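PDB 6F3H: exoribonuclease II, mitochondrial from Candida glabrata, which degrades RNA exonucleolytically from the 3' end as the nuclease component of the mitochondrial mtEXO degradosome, and binds magnesium at its active site. Local coordinates for residues L29-L34 with F681-K686; L298-A303 with K339-I344; V631-N636 with S674-S679. The protein carries 1 engineered substitution. All coordinates share one frame; numbering follows the deposited sequence.

Contact 1: L29-L34 with F681-K686; sequences LLRTSL and FPLPHK. With nucleotides of chain C.
A cation-pi stack joins the C-terminal end of helix 27-31 to the loop that follows strand 677-679 in the RNB domain. Arg-31 supplies the guanidinium and Phe-681 the ring. The arginine CB does not point at the loop; the length of the side chain brings its tip there. CG lies anti to the carbonyl carbon, beside the backbone N (chi1 -69°). From CG to NE the chain is extended, and CB, CG and CD make no close contact with the loop. The touching starts at the guanidinium carbon: Arg-31 CZ is 3.7 Å from Phe-681 CE1. Arg-31 NH1 sits near the same ring carbon. Arg-31 NH2 reaches further across the ring and lies 3.7 Å from Phe-681 CZ. The two planes are only 14° apart and their centres are 4.4 Å apart, so the charged group lies flat on one ring face, offset toward the rim. Such a stack is consistent with the positive charge being favoured by the pi electrons.

Leu-683 approaches the same guanidinium obliquely, with its CD2 4.3 Å from Arg-31 NH1. Leu-30, one residue back in the helix, adds a looser apolar contact, its CD2 standing 4.4 Å from Phe-681 CZ. Leu-30 also rests on Phe-677 and Ser-679, and Leu-683 packs on Cys-634, so both segments lean on the same small sheet. Further along the loop, the side chain of His-685 reaches the RNA rather than helix 27-31. Its CG is anti to the backbone N, beside the carbonyl carbon. The ring presents its edge to the RNA backbone, and His-685 NE2 donates a nearly straight hydrogen bond of 2.8 Å, at 171°, to OP1 of nucleotide A3 of chain C.

Contact 2: L298-A303 with K339-I344; sequences LLNDYA and KLLVEI
This is apolar helix-helix packing between helix 293-303 and the C-terminal end of helix 334-343. It is buried, and its centre lies about 27 Å from the centre of the chain, away from the metal site. The short axes come within 9.6 Å of each other. They run in roughly opposed directions, with a signed crossing angle of -140°. Leu-299 carries most of the contact from its side. Its CB points toward the other helix; CG is anti to the carbonyl carbon, and chi2 near 166° carries CD1 across. There Leu-299 CD1 meets Leu-340 CD2 at 3.8 Å, the two side chains crossing obliquely. The same methyl is also 3.8 Å from Ile-344 CD1, and this pair crosses at about a right angle.

The two helices belong to a small cluster of helices that also includes 285-291 and 311-322. Helix 311-322 lies between them in sequence and receives Leu-298 and Tyr-302 from one and Leu-340 from the other. Ile-344 packs on Tyr-285 and Ile-288 of helix 285-291.

Leu-341 enters from the second helix. Its CG is anti to the backbone N (chi1 -175°), and CD2 is the leading methyl. It rests on the backbone between Leu-299 and Asn-300, with Leu-341 CD2 3.3 Å from Asn-300 N. It also touches both beta carbons: Leu-341 CD2 is 3.9 Å from Leu-299 CB and 3.6 Å from Asn-300 CB. Polar links flank this apolar centre. Arg-296 of the first helix hydrogen-bonds through NH1 to the backbone O of Ile-344. In return, Arg-334 at the start of the second helix hydrogen-bonds through NE to the backbone O of Ala-303.

Contact 3: V631-N636 with S674-S679; sequences VYRCYN and SSSFYS. With nucleotides of chain C.
Strands 632-634 and 677-679 form a two-stranded antiparallel sheet within the RNB domain. The tight part is its backbone ladder. Tyr-632 with Ser-679 and Cys-634 with Phe-677 are hydrogen-bonded pairs, each joined by two N-to-O hydrogen bonds. Cys-634 N reaches Phe-677 O at 2.7 Å, nearly along the C=O axis. Beside these bonds, Cys-634 CB sits over one face of the Phe-677 ring in a CH-pi contact, 3.8 Å from Phe-677 CZ. The Asn-636 amide stands at the edge of that ring, its plane turned 82° from it, while ND2 hydrogen-bonds to Leu-30 O. Arg-633 and Tyr-678, the non-hydrogen-bonded pair, lie side by side on the other face of the sheet. Their side-chain link is weak: Arg-633 NH2 meets Tyr-678 OH at 2.7 Å but at only 123°. The stronger partner of Arg-633 is an RNA phosphate, salt-bridged through NH1.

Toward Ser-674 the contact is looser, and the backbone pairing gives way to contacts with the RNA of chain C. Tyr-635 OH accepts a hydrogen bond from Ser-674 N, 2.8 Å away. Ser-674 O accepts one from O2' of A1, and Ser-676 N makes a weak one to OP1 of G2. Ser-676 OG donates to OP1 of A3 at 2.9 Å.

Helix 725-761 touches Val-631, Phe-677 and Tyr-678, helix 703-716 touches Val-631 and Tyr-678, and helix 603-625 packs on Tyr-632.

Contacts 1 and 3 are neighbours, with centres about 7 Å apart. The loop of contact 1 continues from strand 677-679 of contact 3, and its Pro-684 pairs by backbone with Tyr-635. Both reach the RNA of chain C: His-685 and Ser-676 bond to the same phosphate oxygen of A3. Contact 2 is remote, its centre about 43 Å from contact 1 and 39 Å from contact 3. Along the chain, contact 1 closes a long loop that encloses contact 2 and then contact 3. The N-terminal helix 27-31 is thus brought back to the RNB domain beside its RNA path, whereas contact 2 packs a separate helical region.

Contact 1: L29-L34 with F681-K686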
# COMPACT_ATOMS: atom_id res chain seq x y z
N LEU A 29 -3.23 -12.43 -14.01
CA LEU A 29 -2.47 -11.25 -13.63
C LEU A 29 -1.51 -11.58 -12.51
O LEU A 29 -0.34 -11.20 -12.53
CB LEU A 29 -3.43 -10.16 -13.17
CG LEU A 29 -4.36 -9.65 -14.26
CD1 LEU A 29 -5.43 -8.73 -13.69
CD2 LEU A 29 -3.52 -8.96 -15.34
N LEU A 30 -2.02 -12.28 -11.50
CA LEU A 30 -1.19 -12.70 -10.39
C LEU A 30 -0.15 -13.72 -10.85
O LEU A 30 1.01 -13.65 -10.45
CB LEU A 30 -2.07 -13.24 -9.26
CG LEU A 30 -3.02 -12.31 -8.47
CD1 LEU A 30 -4.13 -11.75 -9.27
CD2 LEU A 30 -3.63 -13.02 -7.33
N ARG A 31 -0.53 -14.65 -11.73
CA ARG A 31 0.41 -15.70 -12.11
C ARG A 31 1.49 -15.21 -13.05
O ARG A 31 2.53 -15.85 -13.16
CB ARG A 31 -0.32 -16.87 -12.77
CG ARG A 31 -1.19 -17.64 -11.84
CD ARG A 31 -1.70 -18.91 -12.46
NE ARG A 31 -2.90 -19.38 -11.78
CZ ARG A 31 -2.89 -20.03 -10.61
NH1 ARG A 31 -1.74 -20.29 -9.99
NH2 ARG A 31 -4.04 -20.42 -10.07
N THR A 32 1.29 -14.08 -13.68
CA THR A 32 2.21 -13.63 -14.70
C THR A 32 2.76 -12.26 -14.32
O THR A 32 2.14 -11.50 -13.58
CB THR A 32 1.53 -13.57 -16.07
N SER A 33 3.95 -11.99 -14.82
CA SER A 33 4.55 -10.68 -14.76
C SER A 33 4.48 -10.01 -16.13
O SER A 33 4.02 -10.60 -17.12
CB SER A 33 6.00 -10.79 -14.30
OG SER A 33 6.69 -9.59 -14.62
N LEU A 34 4.88 -8.75 -16.18
CA LEU A 34 4.89 -8.04 -17.44
C LEU A 34 5.82 -8.74 -18.40
O LEU A 34 6.97 -9.03 -18.06
CB LEU A 34 5.31 -6.59 -17.27
CG LEU A 34 5.35 -5.75 -18.55
CD1 LEU A 34 3.96 -5.39 -18.98
CD2 LEU A 34 6.15 -4.48 -18.36
N PHE A 681 -4.38 -17.76 -3.26
CA PHE A 681 -3.86 -19.11 -3.33
C PHE A 681 -2.35 -19.05 -3.27
O PHE A 681 -1.75 -18.04 -3.63
CB PHE A 681 -4.33 -19.82 -4.60
CG PHE A 681 -4.30 -18.96 -5.80
CD1 PHE A 681 -3.10 -18.71 -6.44
CD2 PHE A 681 -5.47 -18.39 -6.29
CE1 PHE A 681 -3.07 -17.90 -7.57
CE2 PHE A 681 -5.45 -17.58 -7.41
CZ PHE A 681 -4.24 -17.33 -8.05
N PRO A 682 -1.71 -20.13 -2.82
CA PRO A 682 -0.26 -20.10 -2.60
C PRO A 682 0.53 -19.82 -3.86
O PRO A 682 0.29 -20.41 -4.91
CB PRO A 682 0.02 -21.51 -2.09
CG PRO A 682 -1.15 -22.33 -2.57
CD PRO A 682 -2.30 -21.42 -2.46
N LEU A 683 1.49 -18.92 -3.73
CA LEU A 683 2.47 -18.63 -4.75
C LEU A 683 3.75 -18.32 -4.01
O LEU A 683 3.69 -17.79 -2.90
CB LEU A 683 2.07 -17.44 -5.63
CG LEU A 683 0.96 -17.78 -6.60
CD1 LEU A 683 0.44 -16.54 -7.24
CD2 LEU A 683 1.49 -18.76 -7.62
N PRO A 684 4.90 -18.65 -4.58
CA PRO A 684 6.14 -18.38 -3.86
C PRO A 684 6.31 -16.89 -3.60
O PRO A 684 6.08 -16.05 -4.47
CB PRO A 684 7.23 -18.91 -4.80
CG PRO A 684 6.55 -19.19 -6.11
CD PRO A 684 5.10 -19.41 -5.82
N HIS A 685 6.73 -16.57 -2.38
CA HIS A 685 7.27 -15.25 -2.06
C HIS A 685 8.76 -15.42 -2.26
O HIS A 685 9.48 -15.85 -1.36
CB HIS A 685 6.89 -14.79 -0.66
CG HIS A 685 7.22 -13.35 -0.40
ND1 HIS A 685 8.45 -12.81 -0.70
CD2 HIS A 685 6.47 -12.34 0.09
CE1 HIS A 685 8.46 -11.53 -0.38
NE2 HIS A 685 7.27 -11.22 0.10
N LYS A 686 9.20 -15.15 -3.48
CA LYS A 686 10.53 -15.51 -3.94
C LYS A 686 11.65 -14.71 -3.31
O LYS A 686 12.80 -14.97 -3.68
CB LYS A 686 10.55 -15.40 -5.45
CG LYS A 686 9.63 -16.41 -6.07
CD LYS A 686 9.88 -16.49 -7.54
CE LYS A 686 8.79 -17.25 -8.23
NZ LYS A 686 8.95 -17.15 -9.70
P A C 3 7.72 -7.81 1.28
OP1 A C 3 6.60 -8.79 1.20
OP2 A C 3 7.42 -6.39 1.39
O5' A C 3 8.68 -8.16 2.51
C5' A C 3 9.16 -9.48 2.71
C4' A C 3 9.98 -9.60 3.97
O4' A C 3 11.23 -8.88 3.81
C3' A C 3 9.36 -9.02 5.23
O3' A C 3 8.43 -9.90 5.84
C2' A C 3 10.57 -8.70 6.09
O2' A C 3 11.09 -9.85 6.70
C1' A C 3 11.56 -8.23 5.02
N9 A C 3 11.36 -6.81 4.80
C8 A C 3 10.53 -6.20 3.91
N7 A C 3 10.56 -4.91 3.99
C5 A C 3 11.46 -4.70 5.01
C6 A C 3 11.93 -3.53 5.58
N6 A C 3 11.53 -2.33 5.17
N1 A C 3 12.82 -3.67 6.59
C2 A C 3 13.21 -4.91 6.98
N3 A C 3 12.83 -6.09 6.51
C4 A C 3 11.95 -5.87 5.53
P G C 2 8.10 -3.66 -2.15
OP1 G C 2 6.72 -4.24 -2.18
OP2 G C 2 8.52 -2.43 -1.42
O5' G C 2 9.12 -4.76 -1.63
C5' G C 2 9.29 -5.97 -2.34
C4' G C 2 10.14 -6.94 -1.57
O4' G C 2 11.51 -6.50 -1.54
C3' G C 2 9.78 -7.12 -0.11
O3' G C 2 8.68 -7.98 0.04
C2' G C 2 11.08 -7.66 0.47
O2' G C 2 11.23 -9.04 0.20
C1' G C 2 12.12 -6.90 -0.34
N9 G C 2 12.49 -5.67 0.33
C8 G C 2 12.02 -4.45 -0.06
N7 G C 2 12.48 -3.51 0.70
C5 G C 2 13.27 -4.19 1.62
C6 G C 2 14.01 -3.66 2.68
O6 G C 2 14.08 -2.46 2.96
N1 G C 2 14.70 -4.67 3.40
C2 G C 2 14.67 -6.03 3.13
N2 G C 2 15.42 -6.82 3.96
N3 G C 2 13.96 -6.53 2.11
C4 G C 2 13.30 -5.55 1.42

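Contact 2: L298-A303 with K339-I344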
# COMPACT_ATOMS: atom_id res chain seq x y z
N LEU A 298 -12.21 24.91 -1.74
CA LEU A 298 -11.66 24.56 -3.03
C LEU A 298 -10.15 24.42 -2.95
O LEU A 298 -9.59 23.40 -3.36
CB LEU A 298 -12.06 25.61 -4.05
CG LEU A 298 -11.10 25.77 -5.21
CD1 LEU A 298 -11.20 24.58 -6.13
CD2 LEU A 298 -11.48 26.99 -5.94
N LEU A 299 -9.47 25.40 -2.35
CA LEU A 299 -8.03 25.31 -2.19
C LEU A 299 -7.65 24.07 -1.41
O LEU A 299 -6.68 23.38 -1.72
CB LEU A 299 -7.50 26.52 -1.45
CG LEU A 299 -7.77 27.83 -2.15
CD1 LEU A 299 -7.53 28.96 -1.15
CD2 LEU A 299 -6.91 27.91 -3.39
N ASN A 300 -8.44 23.78 -0.40
CA ASN A 300 -8.20 22.61 0.40
C ASN A 300 -8.29 21.34 -0.43
O ASN A 300 -7.36 20.53 -0.45
CB ASN A 300 -9.18 22.60 1.55
CG ASN A 300 -8.96 21.48 2.48
OD1 ASN A 300 -7.88 21.30 3.03
ND2 ASN A 300 -10.00 20.69 2.69
N ASP A 301 -9.39 21.17 -1.16
CA ASP A 301 -9.51 19.99 -2.00
C ASP A 301 -8.39 19.92 -3.04
O ASP A 301 -8.09 18.83 -3.53
CB ASP A 301 -10.88 19.97 -2.68
CG ASP A 301 -11.99 19.49 -1.75
OD1 ASP A 301 -11.64 18.78 -0.79
OD2 ASP A 301 -13.19 19.76 -1.96
N TYR A 302 -7.73 21.03 -3.36
CA TYR A 302 -6.61 20.91 -4.29
C TYR A 302 -5.34 20.45 -3.58
O TYR A 302 -4.72 19.48 -4.02
CB TYR A 302 -6.38 22.25 -5.00
CG TYR A 302 -5.52 22.14 -6.24
CD1 TYR A 302 -6.08 21.87 -7.48
CD2 TYR A 302 -4.15 22.28 -6.16
CE1 TYR A 302 -5.28 21.76 -8.62
CE2 TYR A 302 -3.34 22.17 -7.28
CZ TYR A 302 -3.91 21.91 -8.50
OH TYR A 302 -3.08 21.80 -9.60
N ALA A 303 -4.97 21.10 -2.47
CA ALA A 303 -3.75 20.72 -1.74
C ALA A 303 -3.79 19.28 -1.28
O ALA A 303 -2.76 18.60 -1.24
CB ALA A 303 -3.56 21.64 -0.54
N LYS A 339 0.11 27.16 0.75
CA LYS A 339 0.58 28.45 1.26
C LYS A 339 -0.56 29.44 1.36
O LYS A 339 -0.74 30.09 2.39
CB LYS A 339 1.65 29.04 0.34
CG LYS A 339 2.89 28.21 0.20
CD LYS A 339 4.01 29.06 -0.38
CE LYS A 339 3.99 30.45 0.25
NZ LYS A 339 5.28 31.18 0.11
N LEU A 340 -1.38 29.51 0.33
CA LEU A 340 -2.45 30.48 0.36
C LEU A 340 -3.47 30.10 1.41
O LEU A 340 -3.86 30.90 2.25
CB LEU A 340 -3.12 30.56 -0.99
CG LEU A 340 -4.23 31.57 -0.87
CD1 LEU A 340 -3.63 32.92 -0.58
CD2 LEU A 340 -5.03 31.63 -2.12
N LEU A 341 -3.93 28.86 1.35
CA LEU A 341 -4.93 28.39 2.29
C LEU A 341 -4.46 28.59 3.71
O LEU A 341 -5.22 29.03 4.58
CB LEU A 341 -5.21 26.93 2.01
CG LEU A 341 -6.33 26.35 2.83
CD1 LEU A 341 -7.48 27.29 2.98
CD2 LEU A 341 -6.74 25.12 2.14
N VAL A 342 -3.18 28.31 3.97
CA VAL A 342 -2.62 28.60 5.27
C VAL A 342 -2.76 30.08 5.57
O VAL A 342 -3.11 30.48 6.68
CB VAL A 342 -1.14 28.17 5.32
CG1 VAL A 342 -0.37 29.00 6.33
CG2 VAL A 342 -1.01 26.69 5.60
N GLU A 343 -2.53 30.90 4.57
CA GLU A 343 -2.49 32.33 4.80
C GLU A 343 -3.86 32.89 5.14
O GLU A 343 -3.97 33.93 5.79
CB GLU A 343 -1.92 33.00 3.57
CG GLU A 343 -1.70 34.43 3.74
CD GLU A 343 -0.98 35.00 2.56
OE1 GLU A 343 -0.05 34.33 2.06
OE2 GLU A 343 -1.34 36.12 2.13
N ILE A 344 -4.93 32.23 4.71
CA ILE A 344 -6.27 32.75 4.87
C ILE A 344 -7.08 31.92 5.87
O ILE A 344 -8.30 32.00 5.87
CB ILE A 344 -6.98 32.81 3.52
CG1 ILE A 344 -6.98 31.40 2.94
CG2 ILE A 344 -6.27 33.78 2.62
CD1 ILE A 344 -8.01 31.18 1.89

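Contact 3: V631-N636 with S674-S679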
# COMPACT_ATOMS: atom_id res chain seq x y z
N VAL A 631 -5.20 -16.13 2.80
CA VAL A 631 -4.66 -14.98 2.09
C VAL A 631 -3.14 -15.05 2.17
O VAL A 631 -2.55 -14.79 3.21
CB VAL A 631 -5.15 -13.67 2.71
CG1 VAL A 631 -4.68 -12.52 1.86
CG2 VAL A 631 -6.64 -13.71 2.87
N TYR A 632 -2.51 -15.31 1.04
CA TYR A 632 -1.07 -15.43 1.01
C TYR A 632 -0.47 -14.10 0.60
O TYR A 632 -1.17 -13.21 0.13
CB TYR A 632 -0.62 -16.54 0.06
CG TYR A 632 -1.27 -17.87 0.35
CD1 TYR A 632 -2.62 -18.08 0.12
CD2 TYR A 632 -0.53 -18.92 0.91
CE1 TYR A 632 -3.22 -19.30 0.41
CE2 TYR A 632 -1.13 -20.14 1.21
CZ TYR A 632 -2.48 -20.33 0.95
OH TYR A 632 -3.12 -21.54 1.23
N ARG A 633 0.84 -13.98 0.77
CA ARG A 633 1.58 -12.83 0.30
C ARG A 633 2.67 -13.38 -0.60
O ARG A 633 3.48 -14.20 -0.16
CB ARG A 633 2.18 -12.03 1.46
CG ARG A 633 3.31 -11.13 0.99
CD ARG A 633 3.85 -10.23 2.08
NE ARG A 633 2.81 -9.84 3.01
CZ ARG A 633 3.06 -9.25 4.17
NH1 ARG A 633 4.32 -9.01 4.52
NH2 ARG A 633 2.04 -8.92 4.97
N CYS A 634 2.71 -12.91 -1.85
CA CYS A 634 3.51 -13.52 -2.90
C CYS A 634 4.42 -12.49 -3.51
O CYS A 634 4.25 -11.29 -3.30
CB CYS A 634 2.64 -14.16 -3.98
SG CYS A 634 1.15 -14.92 -3.33
N TYR A 635 5.40 -12.97 -4.26
CA TYR A 635 6.31 -12.09 -4.96
C TYR A 635 6.81 -12.86 -6.17
O TYR A 635 7.40 -13.93 -6.00
CB TYR A 635 7.47 -11.63 -4.07
CG TYR A 635 8.47 -10.74 -4.77
CD1 TYR A 635 9.34 -11.26 -5.70
CD2 TYR A 635 8.54 -9.38 -4.51
CE1 TYR A 635 10.25 -10.47 -6.37
CE2 TYR A 635 9.45 -8.57 -5.20
CZ TYR A 635 10.31 -9.14 -6.13
OH TYR A 635 11.23 -8.41 -6.83
N ASN A 636 6.60 -12.30 -7.37
CA ASN A 636 6.94 -12.99 -8.61
C ASN A 636 8.30 -12.59 -9.13
O ASN A 636 9.01 -13.43 -9.68
CB ASN A 636 5.95 -12.67 -9.72
CG ASN A 636 4.62 -13.32 -9.53
OD1 ASN A 636 4.45 -14.15 -8.65
ND2 ASN A 636 3.66 -12.93 -10.36
N SER A 674 10.34 -6.24 -8.43
CA SER A 674 8.89 -6.19 -8.36
C SER A 674 8.46 -5.72 -6.96
O SER A 674 9.27 -5.22 -6.17
CB SER A 674 8.35 -7.58 -8.72
OG SER A 674 6.94 -7.69 -8.55
N SER A 675 7.18 -5.92 -6.63
CA SER A 675 6.68 -5.70 -5.29
C SER A 675 5.84 -6.90 -4.91
O SER A 675 5.46 -7.72 -5.76
CB SER A 675 5.88 -4.39 -5.17
OG SER A 675 4.49 -4.59 -5.39
N SER A 676 5.55 -7.01 -3.63
CA SER A 676 4.82 -8.15 -3.12
C SER A 676 3.33 -7.84 -3.15
O SER A 676 2.91 -6.69 -3.12
CB SER A 676 5.31 -8.52 -1.71
OG SER A 676 4.50 -7.97 -0.68
N PHE A 677 2.54 -8.90 -3.27
CA PHE A 677 1.11 -8.75 -3.42
C PHE A 677 0.41 -9.89 -2.71
O PHE A 677 0.96 -10.98 -2.58
CB PHE A 677 0.70 -8.73 -4.91
CG PHE A 677 1.09 -9.96 -5.70
CD1 PHE A 677 2.36 -10.07 -6.25
CD2 PHE A 677 0.19 -11.01 -5.88
CE1 PHE A 677 2.73 -11.21 -6.98
CE2 PHE A 677 0.55 -12.15 -6.60
CZ PHE A 677 1.82 -12.25 -7.15
N TYR A 678 -0.80 -9.62 -2.25
CA TYR A 678 -1.66 -10.62 -1.64
C TYR A 678 -2.36 -11.45 -2.71
O TYR A 678 -2.63 -10.99 -3.82
CB TYR A 678 -2.68 -9.96 -0.71
CG TYR A 678 -2.02 -9.32 0.52
CD1 TYR A 678 -1.45 -10.12 1.50
CD2 TYR A 678 -1.95 -7.94 0.69
CE1 TYR A 678 -0.82 -9.57 2.62
CE2 TYR A 678 -1.33 -7.38 1.82
CZ TYR A 678 -0.77 -8.21 2.79
OH TYR A 678 -0.15 -7.73 3.92
N SER A 679 -2.62 -12.70 -2.36
CA SER A 679 -3.14 -13.70 -3.28
C SER A 679 -4.06 -14.63 -2.53
O SER A 679 -3.78 -14.99 -1.38
CB SER A 679 -2.01 -14.53 -3.89
OG SER A 679 -2.53 -15.72 -4.43
P G C 2 8.10 -3.66 -2.15
OP1 G C 2 6.72 -4.24 -2.18
OP2 G C 2 8.52 -2.43 -1.42
O5' G C 2 9.12 -4.76 -1.63
C5' G C 2 9.29 -5.97 -2.34
C4' G C 2 10.14 -6.94 -1.57
O4' G C 2 11.51 -6.50 -1.54
C3' G C 2 9.78 -7.12 -0.11
O3' G C 2 8.68 -7.98 0.04
C2' G C 2 11.08 -7.66 0.47
O2' G C 2 11.23 -9.04 0.20
C1' G C 2 12.12 -6.90 -0.34
N9 G C 2 12.49 -5.67 0.33
C8 G C 2 12.02 -4.45 -0.06
N7 G C 2 12.48 -3.51 0.70
C5 G C 2 13.27 -4.19 1.62
C6 G C 2 14.01 -3.66 2.68
O6 G C 2 14.08 -2.46 2.96
N1 G C 2 14.70 -4.67 3.40
C2 G C 2 14.67 -6.03 3.13
N2 G C 2 15.42 -6.82 3.96
N3 G C 2 13.96 -6.53 2.11
C4 G C 2 13.30 -5.55 1.42
P A C 1 7.63 0.16 -7.09
OP1 A C 1 6.31 0.42 -6.47
OP2 A C 1 7.93 -1.18 -7.66
O5' A C 1 8.64 0.49 -5.91
C5' A C 1 8.66 -0.31 -4.75
C4' A C 1 9.52 -1.54 -4.95
O4' A C 1 10.88 -1.13 -5.24
C3' A C 1 9.64 -2.43 -3.73
O3' A C 1 8.60 -3.36 -3.62
C2' A C 1 11.02 -3.05 -3.89
O2' A C 1 10.98 -4.09 -4.86
C1' A C 1 11.79 -1.88 -4.47
N9 A C 1 12.27 -0.97 -3.42
C8 A C 1 11.70 -0.67 -2.20
N7 A C 1 12.37 0.21 -1.51
C5 A C 1 13.43 0.53 -2.34
C6 A C 1 14.51 1.41 -2.18
N6 A C 1 14.67 2.15 -1.08
N1 A C 1 15.41 1.50 -3.19
C2 A C 1 15.23 0.75 -4.28
N3 A C 1 14.26 -0.12 -4.55
C4 A C 1 13.39 -0.18 -3.52
P A C 3 7.72 -7.81 1.28
OP1 A C 3 6.60 -8.79 1.20
OP2 A C 3 7.42 -6.39 1.39
O5' A C 3 8.68 -8.16 2.51
C5' A C 3 9.16 -9.48 2.71
C4' A C 3 9.98 -9.60 3.97
O4' A C 3 11.23 -8.88 3.81
C3' A C 3 9.36 -9.02 5.23
O3' A C 3 8.43 -9.90 5.84
C2' A C 3 10.57 -8.70 6.09
O2' A C 3 11.09 -9.85 6.70
C1' A C 3 11.56 -8.23 5.02
N9 A C 3 11.36 -6.81 4.80
C8 A C 3 10.53 -6.20 3.91
N7 A C 3 10.56 -4.91 3.99
C5 A C 3 11.46 -4.70 5.01
C6 A C 3 11.93 -3.53 5.58
N6 A C 3 11.53 -2.33 5.17
N1 A C 3 12.82 -3.67 6.59
C2 A C 3 13.21 -4.91 6.98
N3 A C 3 12.83 -6.09 6.51
C4 A C 3 11.95 -5.87 5.53